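4-hydroxybutyrate coenzyme A transferase (Shewanella oneidensis, PDB 2OAS) probably transfers coenzyme A between acyl-CoA thioesters and carboxylates such as acetate or 4-hydroxybutyrate, and binds coenzyme A. Local coordinates at residues G28-V33 and L53-A58; M154-G159 and V275-A280; F235-L240 and Q269-Y274; R254-K259 and I282-E287. All blocks are in the same frame, centred on the assembly; numbering follows the deposited sequence.

Contact 1: residues G28-V33 and L53-A58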
loop_
_atom_site.group_PDB
_atom_site.type_symbol
_atom_site.label_atom_id
_atom_site.label_comp_id
_atom_site.label_asym_id
_atom_site.label_seq_id
_atom_site.Cartn_x
_atom_site.Cartn_y
_atom_site.Cartn_z
ATOM N N GLY A 28 19.252 -9.738 -15.049
ATOM C CA GLY A 28 20.014 -10.396 -16.092
ATOM C C GLY A 28 21.038 -9.503 -16.760
ATOM O O GLY A 28 21.898 -9.989 -17.491
ATOM N N ALA A 29 20.967 -8.204 -16.506
ATOM C CA ALA A 29 21.903 -7.258 -17.124
ATOM C C ALA A 29 23.112 -6.918 -16.268
ATOM O O ALA A 29 23.988 -6.178 -16.716
ATOM C CB ALA A 29 21.165 -5.968 -17.505
ATOM N N THR A 30 23.162 -7.457 -15.050
ATOM C CA THR A 30 24.281 -7.214 -14.145
ATOM C C THR A 30 25.583 -7.287 -14.941
ATOM O O THR A 30 25.892 -8.291 -15.551
ATOM C CB THR A 30 24.287 -8.248 -12.990
ATOM O OG1 THR A 30 23.084 -8.108 -12.237
ATOM C CG2 THR A 30 25.477 -8.039 -12.067
ATOM N N PRO A 31 26.343 -6.190 -14.958
ATOM C CA PRO A 31 27.609 -6.108 -15.687
ATOM C C PRO A 31 28.723 -6.904 -15.039
ATOM O O PRO A 31 29.696 -6.333 -14.547
ATOM C CB PRO A 31 27.912 -4.606 -15.692
ATOM C CG PRO A 31 26.581 -3.953 -15.455
ATOM C CD PRO A 31 25.970 -4.864 -14.420
ATOM N N LYS A 32 28.580 -8.222 -15.056
ATOM C CA LYS A 32 29.572 -9.117 -14.470
ATOM C C LYS A 32 31.002 -8.822 -14.943
ATOM O O LYS A 32 31.934 -8.779 -14.138
ATOM C CB LYS A 32 29.212 -10.568 -14.805
ATOM C CG LYS A 32 30.060 -11.597 -14.063
ATOM C CD LYS A 32 29.725 -13.021 -14.482
ATOM C CE LYS A 32 30.602 -14.005 -13.735
ATOM N NZ LYS A 32 32.037 -13.650 -13.908
ATOM N N VAL A 33 31.167 -8.626 -16.246
ATOM C CA VAL A 33 32.478 -8.351 -16.814
ATOM C C VAL A 33 33.126 -7.147 -16.154
ATOM O O VAL A 33 34.322 -7.148 -15.869
ATOM C CB VAL A 33 32.389 -8.067 -18.327
ATOM C CG1 VAL A 33 33.769 -7.786 -18.885
ATOM C CG2 VAL A 33 31.775 -9.239 -19.042
ATOM N N LEU A 53 19.729 -3.681 -7.063
ATOM C CA LEU A 53 18.486 -4.415 -6.906
ATOM C C LEU A 53 18.982 -5.858 -6.910
ATOM O O LEU A 53 20.119 -6.124 -6.513
ATOM C CB LEU A 53 17.559 -4.147 -8.096
ATOM C CG LEU A 53 16.522 -3.008 -8.022
ATOM C CD1 LEU A 53 17.045 -1.800 -7.282
ATOM C CD2 LEU A 53 16.125 -2.629 -9.427
ATOM N N HIS A 54 18.149 -6.782 -7.365
ATOM C CA HIS A 54 18.545 -8.176 -7.419
ATOM C C HIS A 54 19.672 -8.278 -8.456
ATOM O O HIS A 54 19.536 -7.805 -9.588
ATOM C CB HIS A 54 17.336 -9.042 -7.819
ATOM C CG HIS A 54 17.593 -10.515 -7.741
ATOM N ND1 HIS A 54 18.429 -11.172 -8.619
ATOM C CD2 HIS A 54 17.166 -11.449 -6.859
ATOM C CE1 HIS A 54 18.510 -12.445 -8.279
ATOM N NE2 HIS A 54 17.753 -12.640 -7.214
ATOM N N THR A 55 20.797 -8.873 -8.072
ATOM C CA THR A 55 21.917 -8.997 -8.997
ATOM C C THR A 55 22.208 -10.455 -9.340
ATOM O O THR A 55 21.829 -11.362 -8.601
ATOM C CB THR A 55 23.183 -8.349 -8.417
ATOM O OG1 THR A 55 24.224 -8.415 -9.393
ATOM C CG2 THR A 55 23.645 -9.093 -7.157
ATOM N N GLU A 56 22.877 -10.683 -10.465
ATOM C CA GLU A 56 23.198 -12.044 -10.887
ATOM C C GLU A 56 24.670 -12.187 -11.248
ATOM O O GLU A 56 25.201 -11.377 -11.999
ATOM C CB GLU A 56 22.350 -12.420 -12.098
ATOM C CG GLU A 56 20.840 -12.371 -11.870
ATOM C CD GLU A 56 20.237 -13.736 -11.569
ATOM O OE1 GLU A 56 19.036 -13.793 -11.215
ATOM O OE2 GLU A 56 20.960 -14.749 -11.695
ATOM N N GLY A 57 25.323 -13.218 -10.716
ATOM C CA GLY A 57 26.724 -13.446 -11.018
ATOM C C GLY A 57 27.703 -12.399 -10.511
ATOM O O GLY A 57 28.771 -12.224 -11.088
ATOM N N ALA A 58 27.356 -11.706 -9.434
ATOM C CA ALA A 58 28.245 -10.689 -8.878
ATOM C C ALA A 58 28.785 -11.106 -7.511
ATOM O O ALA A 58 29.090 -10.253 -6.673
ATOM C CB ALA A 58 27.510 -9.357 -8.767
#
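Thr30 makes the tight half of this contact by turning its side chain toward the loop 53-58. Its OG1 lies beside its own backbone N and takes two bonds from across: Glu56 N reaches Thr30 OG1 at 3.1 Å, nearly straight (161°), and the hydroxyl Thr55 OG1 donates to Thr30 OG1 at 3.1 Å. A third bond, to the carbonyl of Met27, uses the proton of this buried hydroxyl. The methyl CG2, anti to the backbone N, is pressed to 3.0 Å from Thr55 OG1, with Ala58 CB beyond it. A valine here, lacking the hydroxyl, would probably leave Glu56 N and Thr55 OG1 without this acceptor and loosen the hold on the 53-58 loop. The other half is looser and faces solvent: the extended Lys32 chain runs alongside Gly57, its CG 3.3 Å from Gly57 O, while NZ bends off to a salt bridge with Asp36. Gly57 has positive phi, and any side chain there would press on Lys32 CD. Both segments follow neighbouring parallel strands, 21-24 and 48-52, joined by helix 32-41 in a beta-alpha-beta crossover, and the side chains of Thr30 and Ala58 both rest on Leu35 of that helix.

Contact 2: residues M154-G159 and V275-A280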
loop_
_atom_site.group_PDB
_atom_site.type_symbol
_atom_site.label_atom_id
_atom_site.label_comp_id
_atom_site.label_asym_id
_atom_site.label_seq_id
_atom_site.Cartn_x
_atom_site.Cartn_y
_atom_site.Cartn_z
HETATM N N MSE A 154 23.883 -8.798 -25.735
HETATM C CA MSE A 154 22.746 -8.095 -25.169
HETATM C C MSE A 154 21.740 -7.797 -26.272
HETATM O O MSE A 154 22.062 -7.132 -27.262
HETATM C CB MSE A 154 23.186 -6.787 -24.505
HETATM C CG MSE A 154 22.086 -6.083 -23.717
HETATM SE SE MSE A 154 21.325 -7.169 -22.290
HETATM C CE MSE A 154 22.384 -6.602 -20.774
ATOM N N PRO A 155 20.512 -8.316 -26.134
ATOM C CA PRO A 155 19.500 -8.054 -27.156
ATOM C C PRO A 155 19.088 -6.573 -27.176
ATOM O O PRO A 155 19.106 -5.900 -26.144
ATOM C CB PRO A 155 18.364 -9.005 -26.762
ATOM C CG PRO A 155 18.548 -9.208 -25.288
ATOM C CD PRO A 155 20.031 -9.286 -25.133
ATOM N N ARG A 156 18.745 -6.076 -28.363
ATOM C CA ARG A 156 18.324 -4.684 -28.577
ATOM C C ARG A 156 16.831 -4.575 -28.316
ATOM O O ARG A 156 16.036 -4.507 -29.253
ATOM C CB ARG A 156 18.621 -4.296 -30.024
ATOM C CG ARG A 156 18.319 -2.858 -30.413
ATOM C CD ARG A 156 18.847 -2.626 -31.815
ATOM N NE ARG A 156 18.861 -1.231 -32.217
ATOM C CZ ARG A 156 17.920 -0.651 -32.957
ATOM N NH1 ARG A 156 16.871 -1.358 -33.369
ATOM N NH2 ARG A 156 18.046 0.633 -33.296
ATOM N N THR A 157 16.454 -4.545 -27.042
ATOM C CA THR A 157 15.054 -4.476 -26.644
ATOM C C THR A 157 14.342 -3.188 -27.035
ATOM O O THR A 157 14.956 -2.124 -27.092
ATOM C CB THR A 157 14.889 -4.655 -25.103
ATOM O OG1 THR A 157 15.578 -3.601 -24.415
ATOM C CG2 THR A 157 15.456 -6.000 -24.654
ATOM N N HIS A 158 13.037 -3.284 -27.292
ATOM C CA HIS A 158 12.255 -2.103 -27.635
ATOM C C HIS A 158 11.654 -1.496 -26.386
ATOM O O HIS A 158 11.428 -2.192 -25.401
ATOM C CB HIS A 158 11.144 -2.430 -28.624
ATOM C CG HIS A 158 11.615 -2.535 -30.034
ATOM N ND1 HIS A 158 10.955 -1.932 -31.083
ATOM C CD2 HIS A 158 12.692 -3.153 -30.571
ATOM C CE1 HIS A 158 11.609 -2.171 -32.208
ATOM N NE2 HIS A 158 12.668 -2.910 -31.924
ATOM N N GLY A 159 11.399 -0.192 -26.437
ATOM C CA GLY A 159 10.851 0.506 -25.288
ATOM C C GLY A 159 11.745 1.663 -24.856
ATOM O O GLY A 159 12.289 2.373 -25.702
ATOM N N VAL A 275 12.955 -11.556 -27.500
ATOM C CA VAL A 275 12.814 -10.143 -27.176
ATOM C C VAL A 275 13.751 -9.288 -28.005
ATOM O O VAL A 275 13.503 -8.101 -28.202
ATOM C CB VAL A 275 13.063 -9.881 -25.667
ATOM C CG1 VAL A 275 12.253 -10.863 -24.846
ATOM C CG2 VAL A 275 14.534 -9.983 -25.332
ATOM N N ASP A 276 14.813 -9.895 -28.509
ATOM C CA ASP A 276 15.788 -9.148 -29.299
ATOM C C ASP A 276 15.212 -8.379 -30.487
ATOM O O ASP A 276 14.786 -8.967 -31.468
ATOM C CB ASP A 276 16.910 -10.070 -29.777
ATOM C CG ASP A 276 18.054 -9.301 -30.403
ATOM O OD1 ASP A 276 18.199 -8.103 -30.080
ATOM O OD2 ASP A 276 18.809 -9.891 -31.205
ATOM N N ASP A 277 15.195 -7.057 -30.368
ATOM C CA ASP A 277 14.703 -6.190 -31.424
ATOM C C ASP A 277 13.306 -6.590 -31.873
ATOM O O ASP A 277 13.005 -6.539 -33.058
ATOM C CB ASP A 277 15.683 -6.249 -32.610
ATOM C CG ASP A 277 15.540 -5.071 -33.562
ATOM O OD1 ASP A 277 14.836 -4.094 -33.220
ATOM O OD2 ASP A 277 16.152 -5.118 -34.658
ATOM N N ASN A 278 12.456 -6.975 -30.920
ATOM C CA ASN A 278 11.084 -7.393 -31.214
ATOM C C ASN A 278 10.064 -6.296 -30.931
ATOM O O ASN A 278 9.751 -6.005 -29.770
ATOM C CB ASN A 278 10.714 -8.629 -30.395
ATOM C CG ASN A 278 9.439 -9.298 -30.879
ATOM O OD1 ASN A 278 8.566 -8.658 -31.468
ATOM N ND2 ASN A 278 9.319 -10.595 -30.624
ATOM N N PRO A 279 9.498 -5.692 -31.994
ATOM C CA PRO A 279 8.506 -4.619 -31.875
ATOM C C PRO A 279 7.329 -4.960 -30.967
ATOM O O PRO A 279 6.702 -4.066 -30.396
ATOM C CB PRO A 279 8.043 -4.411 -33.315
ATOM C CG PRO A 279 9.211 -4.811 -34.110
ATOM C CD PRO A 279 9.703 -6.046 -33.401
ATOM N N ALA A 280 7.020 -6.245 -30.844
ATOM C CA ALA A 280 5.893 -6.655 -30.021
ATOM C C ALA A 280 6.203 -6.704 -28.521
ATOM O O ALA A 280 5.284 -6.777 -27.708
ATOM C CB ALA A 280 5.364 -8.015 -30.498
#
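The carboxylate of Asp277 meets the His158 ring end-on: His158 NE2 donates to Asp277 OD1 at 2.8 Å, with the oxygen lying in the ring plane and offering its anti lone pair. The two planes are turned only 32° apart, and the N-H runs fairly straight to its acceptor (158°). The same oxygen takes a second, weaker donor, for Arg156 NH1 stands 3.4 Å from Asp277 OD1 in a long salt bridge, its guanidinium almost perpendicular to the carboxylate. The arginine's stronger partner is Asp122, which binds NH2. One face of the His158 ring is covered by Pro279, whose CA makes a CH-pi contact 4.0 Å from the ring centroid. Val275 to Asn278 form a type II beta turn that takes the chain from helix 269-275 toward strand 281-283, next to which strand 158-159 runs parallel in a small three-stranded sheet. Asp277 sits at the turn's third position, with positive phi, and its backbone N donates a weak bond to Arg156 O. One residue earlier, Asp276 OD1 accepts from Arg156 N at 2.7 Å, again through an anti lone pair, while the aspartate's CB lies against Pro155 CB. Next to these polar groups the methyl Val275 CG2 lies alongside two neighbours, 4.1 Å from Pro155 CG and equally far from Thr157 CG2; the hydroxyl of Thr157 is bonded to the carbonyl of Gly130.

Contact 3: residues F235-L240 and Q269-Y274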
loop_
_atom_site.group_PDB
_atom_site.type_symbol
_atom_site.label_atom_id
_atom_site.label_comp_id
_atom_site.label_asym_id
_atom_site.label_seq_id
_atom_site.Cartn_x
_atom_site.Cartn_y
_atom_site.Cartn_z
ATOM N N PHE A 235 9.139 -11.347 -17.150
ATOM C CA PHE A 235 8.578 -12.585 -17.675
ATOM C C PHE A 235 9.689 -13.528 -18.109
ATOM O O PHE A 235 10.825 -13.100 -18.313
ATOM C CB PHE A 235 7.620 -12.295 -18.836
ATOM C CG PHE A 235 8.296 -11.881 -20.112
ATOM C CD1 PHE A 235 8.652 -12.831 -21.065
ATOM C CD2 PHE A 235 8.523 -10.539 -20.389
ATOM C CE1 PHE A 235 9.223 -12.451 -22.272
ATOM C CE2 PHE A 235 9.098 -10.146 -21.594
ATOM C CZ PHE A 235 9.445 -11.107 -22.538
ATOM N N SER A 236 9.380 -14.815 -18.212
ATOM C CA SER A 236 10.381 -15.781 -18.628
ATOM C C SER A 236 9.839 -16.675 -19.710
ATOM O O SER A 236 8.830 -16.365 -20.341
ATOM C CB SER A 236 10.843 -16.651 -17.454
ATOM O OG SER A 236 11.843 -17.568 -17.883
ATOM N N ASP A 237 10.523 -17.795 -19.907
ATOM C CA ASP A 237 10.168 -18.769 -20.920
ATOM C C ASP A 237 8.724 -19.212 -20.835
ATOM O O ASP A 237 8.113 -19.534 -21.850
ATOM C CB ASP A 237 11.101 -19.970 -20.806
ATOM C CG ASP A 237 12.544 -19.615 -21.135
ATOM O OD1 ASP A 237 12.934 -19.743 -22.315
ATOM O OD2 ASP A 237 13.275 -19.191 -20.215
ATOM N N GLY A 238 8.176 -19.212 -19.627
ATOM C CA GLY A 238 6.796 -19.623 -19.451
ATOM C C GLY A 238 5.863 -18.853 -20.363
ATOM O O GLY A 238 4.991 -19.422 -21.025
ATOM N N ILE A 239 6.057 -17.547 -20.416
ATOM C CA ILE A 239 5.204 -16.713 -21.244
ATOM C C ILE A 239 5.438 -16.971 -22.721
ATOM O O ILE A 239 4.495 -17.133 -23.496
ATOM C CB ILE A 239 5.454 -15.245 -20.947
ATOM C CG1 ILE A 239 5.346 -15.017 -19.441
ATOM C CG2 ILE A 239 4.449 -14.393 -21.687
ATOM C CD1 ILE A 239 4.004 -15.405 -18.870
ATOM N N LEU A 240 6.706 -17.023 -23.092
ATOM C CA LEU A 240 7.098 -17.261 -24.468
ATOM C C LEU A 240 6.326 -18.437 -25.082
ATOM O O LEU A 240 5.889 -18.363 -26.231
ATOM C CB LEU A 240 8.613 -17.506 -24.520
ATOM C CG LEU A 240 9.276 -17.855 -25.849
ATOM C CD1 LEU A 240 9.083 -16.735 -26.855
ATOM C CD2 LEU A 240 10.745 -18.119 -25.604
ATOM N N GLN A 269 18.287 -18.615 -23.694
ATOM C CA GLN A 269 18.719 -17.852 -24.859
ATOM C C GLN A 269 17.592 -17.677 -25.867
ATOM O O GLN A 269 17.594 -16.726 -26.645
ATOM C CB GLN A 269 19.917 -18.520 -25.528
ATOM C CG GLN A 269 20.500 -17.736 -26.713
ATOM C CD GLN A 269 20.872 -16.301 -26.361
ATOM O OE1 GLN A 269 21.543 -16.040 -25.366
ATOM N NE2 GLN A 269 20.435 -15.358 -27.199
ATOM N N LYS A 270 16.632 -18.598 -25.857
ATOM C CA LYS A 270 15.489 -18.527 -26.772
ATOM C C LYS A 270 14.669 -17.284 -26.427
ATOM O O LYS A 270 14.150 -16.597 -27.305
ATOM C CB LYS A 270 14.601 -19.765 -26.608
ATOM C CG LYS A 270 14.505 -20.660 -27.835
ATOM C CD LYS A 270 13.030 -20.979 -28.169
ATOM C CE LYS A 270 12.320 -21.693 -27.011
ATOM N NZ LYS A 270 10.829 -21.729 -27.198
ATOM N N LEU A 271 14.549 -17.005 -25.140
ATOM C CA LEU A 271 13.793 -15.846 -24.701
ATOM C C LEU A 271 14.501 -14.580 -25.141
ATOM O O LEU A 271 13.888 -13.696 -25.741
ATOM C CB LEU A 271 13.651 -15.833 -23.173
ATOM C CG LEU A 271 12.725 -14.768 -22.576
ATOM C CD1 LEU A 271 11.301 -15.030 -23.040
ATOM C CD2 LEU A 271 12.779 -14.805 -21.047
ATOM N N TYR A 272 15.797 -14.495 -24.859
ATOM C CA TYR A 272 16.556 -13.301 -25.216
ATOM C C TYR A 272 16.542 -13.110 -26.724
ATOM O O TYR A 272 16.735 -12.006 -27.248
ATOM C CB TYR A 272 17.999 -13.416 -24.719
ATOM C CG TYR A 272 18.121 -13.663 -23.231
ATOM C CD1 TYR A 272 17.203 -13.115 -22.336
ATOM C CD2 TYR A 272 19.171 -14.421 -22.714
ATOM C CE1 TYR A 272 17.329 -13.323 -20.958
ATOM C CE2 TYR A 272 19.307 -14.632 -21.344
ATOM C CZ TYR A 272 18.380 -14.082 -20.467
ATOM O OH TYR A 272 18.469 -14.288 -19.110
ATOM N N ASP A 273 16.294 -14.200 -27.422
ATOM C CA ASP A 273 16.270 -14.185 -28.862
ATOM C C ASP A 273 14.949 -13.642 -29.355
ATOM O O ASP A 273 14.860 -12.999 -30.403
ATOM C CB ASP A 273 16.433 -15.598 -29.355
ATOM C CG ASP A 273 17.204 -15.662 -30.602
ATOM O OD1 ASP A 273 16.789 -14.999 -31.583
ATOM O OD2 ASP A 273 18.233 -16.364 -30.590
ATOM N N TYR A 274 13.919 -13.924 -28.576
ATOM C CA TYR A 274 12.576 -13.498 -28.899
ATOM C C TYR A 274 12.418 -12.021 -28.615
ATOM O O TYR A 274 11.826 -11.298 -29.407
ATOM C CB TYR A 274 11.562 -14.306 -28.074
ATOM C CG TYR A 274 10.140 -13.800 -28.159
ATOM C CD1 TYR A 274 9.442 -13.813 -29.365
ATOM C CD2 TYR A 274 9.500 -13.279 -27.035
ATOM C CE1 TYR A 274 8.142 -13.312 -29.454
ATOM C CE2 TYR A 274 8.200 -12.774 -27.112
ATOM C CZ TYR A 274 7.531 -12.789 -28.328
ATOM O OH TYR A 274 6.269 -12.245 -28.422
#
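Tyr272 OH is gripped by two bonds, from Gly267 N and to the carbonyl of Pro179, which fix this tyrosine of helix 269-275; its ring makes no contact with 235-240. The contact itself is an apolar packing of this helix against the start of helix 237-244, with no hydrogen bond across. The N-cap position of the latter helix is Ser236, yet its OG bonds to Leu266 O instead of capping; Asp237 OD1 is held by Ser268 OG. Leu271 fills the centre, its CG anti to the backbone N. One branch, CD1, reaches the Phe235 ring at 3.4 Å from CE1, and the other, CD2, lies 3.5 Å from Ser236 CA. Phe235 holds its ring there with CG in the crowded position between N and carbonyl carbon (chi1 73°). Leu240 slides past Tyr274 in the opposite direction and splits its two methyls between Tyr274 and Lys270 and Leu271 of the facing helix. An alanine in place of Leu240 would probably uncover the Tyr274 face and loosen the packing at Leu271 CA. The CD1 methyl of Leu240 sits over that ring, 3.7 Å from its centroid and displaced toward the CB end, so that Tyr274 CG is the ring atom nearest to it, at 3.4 Å.

Contact 4: residues R254-K259 and I282-E287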
loop_
_atom_site.group_PDB
_atom_site.type_symbol
_atom_site.label_atom_id
_atom_site.label_comp_id
_atom_site.label_asym_id
_atom_site.label_seq_id
_atom_site.Cartn_x
_atom_site.Cartn_y
_atom_site.Cartn_z
ATOM N N ARG A 254 -5.773 -2.074 -22.736
ATOM C CA ARG A 254 -6.080 -0.716 -23.179
ATOM C C ARG A 254 -4.806 0.120 -23.173
ATOM O O ARG A 254 -4.717 1.149 -23.851
ATOM C CB ARG A 254 -7.145 -0.062 -22.285
ATOM C CG ARG A 254 -8.427 -0.875 -22.166
ATOM C CD ARG A 254 -9.636 -0.021 -21.775
ATOM N NE ARG A 254 -10.838 -0.816 -21.493
ATOM C CZ ARG A 254 -11.374 -1.718 -22.316
ATOM N NH1 ARG A 254 -12.468 -2.374 -21.951
ATOM N NH2 ARG A 254 -10.821 -1.972 -23.499
ATOM N N PHE A 255 -3.817 -0.327 -22.403
ATOM C CA PHE A 255 -2.554 0.384 -22.319
ATOM C C PHE A 255 -1.535 -0.436 -23.077
ATOM O O PHE A 255 -1.119 -1.500 -22.622
ATOM C CB PHE A 255 -2.143 0.564 -20.865
ATOM C CG PHE A 255 -0.817 1.237 -20.686
ATOM C CD1 PHE A 255 0.350 0.482 -20.607
ATOM C CD2 PHE A 255 -0.731 2.620 -20.578
ATOM C CE1 PHE A 255 1.586 1.102 -20.419
ATOM C CE2 PHE A 255 0.493 3.247 -20.392
ATOM C CZ PHE A 255 1.657 2.487 -20.312
ATOM N N TYR A 256 -1.144 0.074 -24.242
ATOM C CA TYR A 256 -0.197 -0.602 -25.118
ATOM C C TYR A 256 -0.759 -1.952 -25.569
ATOM O O TYR A 256 -0.180 -3.004 -25.299
ATOM C CB TYR A 256 1.153 -0.814 -24.424
ATOM C CG TYR A 256 2.099 0.360 -24.511
ATOM C CD1 TYR A 256 1.896 1.505 -23.739
ATOM C CD2 TYR A 256 3.210 0.318 -25.352
ATOM C CE1 TYR A 256 2.782 2.581 -23.796
ATOM C CE2 TYR A 256 4.100 1.383 -25.422
ATOM C CZ TYR A 256 3.884 2.512 -24.641
ATOM O OH TYR A 256 4.779 3.561 -24.707
ATOM N N PRO A 257 -1.911 -1.938 -26.255
ATOM C CA PRO A 257 -2.518 -3.186 -26.729
ATOM C C PRO A 257 -1.706 -3.837 -27.852
ATOM O O PRO A 257 -1.001 -3.154 -28.595
ATOM C CB PRO A 257 -3.903 -2.738 -27.189
ATOM C CG PRO A 257 -3.672 -1.323 -27.640
ATOM C CD PRO A 257 -2.788 -0.784 -26.540
ATOM N N GLY A 258 -1.804 -5.158 -27.960
ATOM C CA GLY A 258 -1.069 -5.866 -28.989
ATOM C C GLY A 258 0.390 -6.116 -28.644
ATOM O O GLY A 258 1.058 -6.880 -29.338
ATOM N N LYS A 259 0.882 -5.493 -27.571
ATOM C CA LYS A 259 2.279 -5.662 -27.163
ATOM C C LYS A 259 2.470 -6.150 -25.725
ATOM O O LYS A 259 1.646 -5.884 -24.848
ATOM C CB LYS A 259 3.031 -4.340 -27.333
ATOM C CG LYS A 259 2.778 -3.648 -28.670
ATOM C CD LYS A 259 3.813 -2.559 -28.942
ATOM C CE LYS A 259 3.476 -1.794 -30.216
ATOM N NZ LYS A 259 2.224 -0.994 -29.996
ATOM N N ILE A 282 7.777 -4.734 -25.332
ATOM C CA ILE A 282 8.202 -3.445 -24.833
ATOM C C ILE A 282 8.683 -3.461 -23.382
ATOM O O ILE A 282 7.927 -3.767 -22.452
ATOM C CB ILE A 282 7.069 -2.421 -24.959
ATOM C CG1 ILE A 282 6.676 -2.273 -26.432
ATOM C CG2 ILE A 282 7.503 -1.079 -24.360
ATOM C CD1 ILE A 282 7.819 -1.829 -27.339
ATOM N N PHE A 283 9.958 -3.138 -23.211
ATOM C CA PHE A 283 10.583 -3.064 -21.912
ATOM C C PHE A 283 10.422 -1.620 -21.506
ATOM O O PHE A 283 11.049 -0.721 -22.061
ATOM C CB PHE A 283 12.075 -3.420 -21.993
ATOM C CG PHE A 283 12.336 -4.889 -22.144
ATOM C CD1 PHE A 283 12.050 -5.548 -23.335
ATOM C CD2 PHE A 283 12.830 -5.630 -21.067
ATOM C CE1 PHE A 283 12.238 -6.912 -23.453
ATOM C CE2 PHE A 283 13.019 -6.999 -21.179
ATOM C CZ PHE A 283 12.730 -7.644 -22.376
HETATM N N MSE A 284 9.583 -1.412 -20.512
HETATM C CA MSE A 284 9.271 -0.088 -20.026
HETATM C C MSE A 284 9.888 0.163 -18.662
HETATM O O MSE A 284 10.188 -0.779 -17.928
HETATM C CB MSE A 284 7.762 0.017 -19.930
HETATM C CG MSE A 284 7.195 1.389 -19.730
HETATM SE SE MSE A 284 5.286 1.165 -19.793
HETATM C CE MSE A 284 5.103 1.193 -21.716
ATOM N N ASP A 285 10.052 1.443 -18.334
ATOM C CA ASP A 285 10.614 1.900 -17.064
ATOM C C ASP A 285 9.706 1.520 -15.900
ATOM O O ASP A 285 8.516 1.816 -15.927
ATOM C CB ASP A 285 10.790 3.424 -17.121
ATOM C CG ASP A 285 11.122 4.044 -15.769
ATOM O OD1 ASP A 285 11.536 3.314 -14.841
ATOM O OD2 ASP A 285 10.981 5.278 -15.641
ATOM N N ILE A 286 10.264 0.873 -14.877
ATOM C CA ILE A 286 9.477 0.450 -13.721
ATOM C C ILE A 286 8.628 1.559 -13.108
ATOM O O ILE A 286 7.609 1.288 -12.479
ATOM C CB ILE A 286 10.365 -0.100 -12.601
ATOM C CG1 ILE A 286 11.499 0.883 -12.343
ATOM C CG2 ILE A 286 10.882 -1.471 -12.962
ATOM C CD1 ILE A 286 12.299 0.549 -11.140
ATOM N N GLU A 287 9.048 2.807 -13.261
ATOM C CA GLU A 287 8.268 3.905 -12.701
ATOM C C GLU A 287 6.887 3.940 -13.337
ATOM O O GLU A 287 5.951 4.485 -12.758
ATOM C CB GLU A 287 8.975 5.238 -12.917
ATOM C CG GLU A 287 8.231 6.408 -12.305
ATOM C CD GLU A 287 9.048 7.686 -12.313
ATOM O OE1 GLU A 287 8.485 8.752 -11.998
ATOM O OE2 GLU A 287 10.254 7.625 -12.629
#
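No backbone hydrogen bond joins these segments: 254-259 turns through a type II beta turn from Tyr256 to Lys259, with Gly258 at its positive-phi third position, and 282-287 passes from the end of a strand into a helix. Met284, a selenomethionine, carries the contact. Its chain runs extended from the backbone through CG to SE, then bends at chi3 (-83°) to lay the terminal methyl over the Tyr256 ring. That methyl, Met284 CE, is 3.6 Å from the Tyr256 centroid and 20° off the ring normal, nearest to the CE1 and CZ side. The selenium meets Phe255 differently, at the ring's edge, with Met284 SE 5.0 Å from the Phe255 centroid. Tyr256 itself leans over a face of Phe255. Beside the rings, Lys259 lies alongside Ile282, with Lys259 CD 3.8 Å from Ile282 CG1. Farther on, Asp285 caps the following helix: Glu287 N donates to Asp285 OD1 at 3.0 Å, almost perfectly straight (177°), while OD2 pairs with Arg105. Strands 260-262 and 281-283 run parallel as neighbours, with helix 269-275 linking them, and Tyr256 and Met284 both touch Val261; beside this small sheet the selenomethionine makes Met-aromatic contacts with both rings.

How the contacts relate
Contacts 2 and 4 are joined through the small parallel sheet, where His158 O and Phe283 N are 2.8 Å apart, a probable hydrogen bond, and their segments alternate along the chain. Contact 3 is nested inside the loop closed by contact 2 and touches it, with Val275 CG1 3.6 Å from Phe235 CZ. Contact 1 meets contact 2 through Ala29 CB and Met154 CE, 3.5 Å apart. Glu233, which binds CoA covalently in a structure of this protein, is approached by three contacts: between side chains, Phe235 lies about 8 Å away, His54 about 9 Å and Met284 about 10 Å. His54, about 7 Å from the bound coenzyme A, brings contact 1 nearest the ligand; contact 2 lies away from these sites.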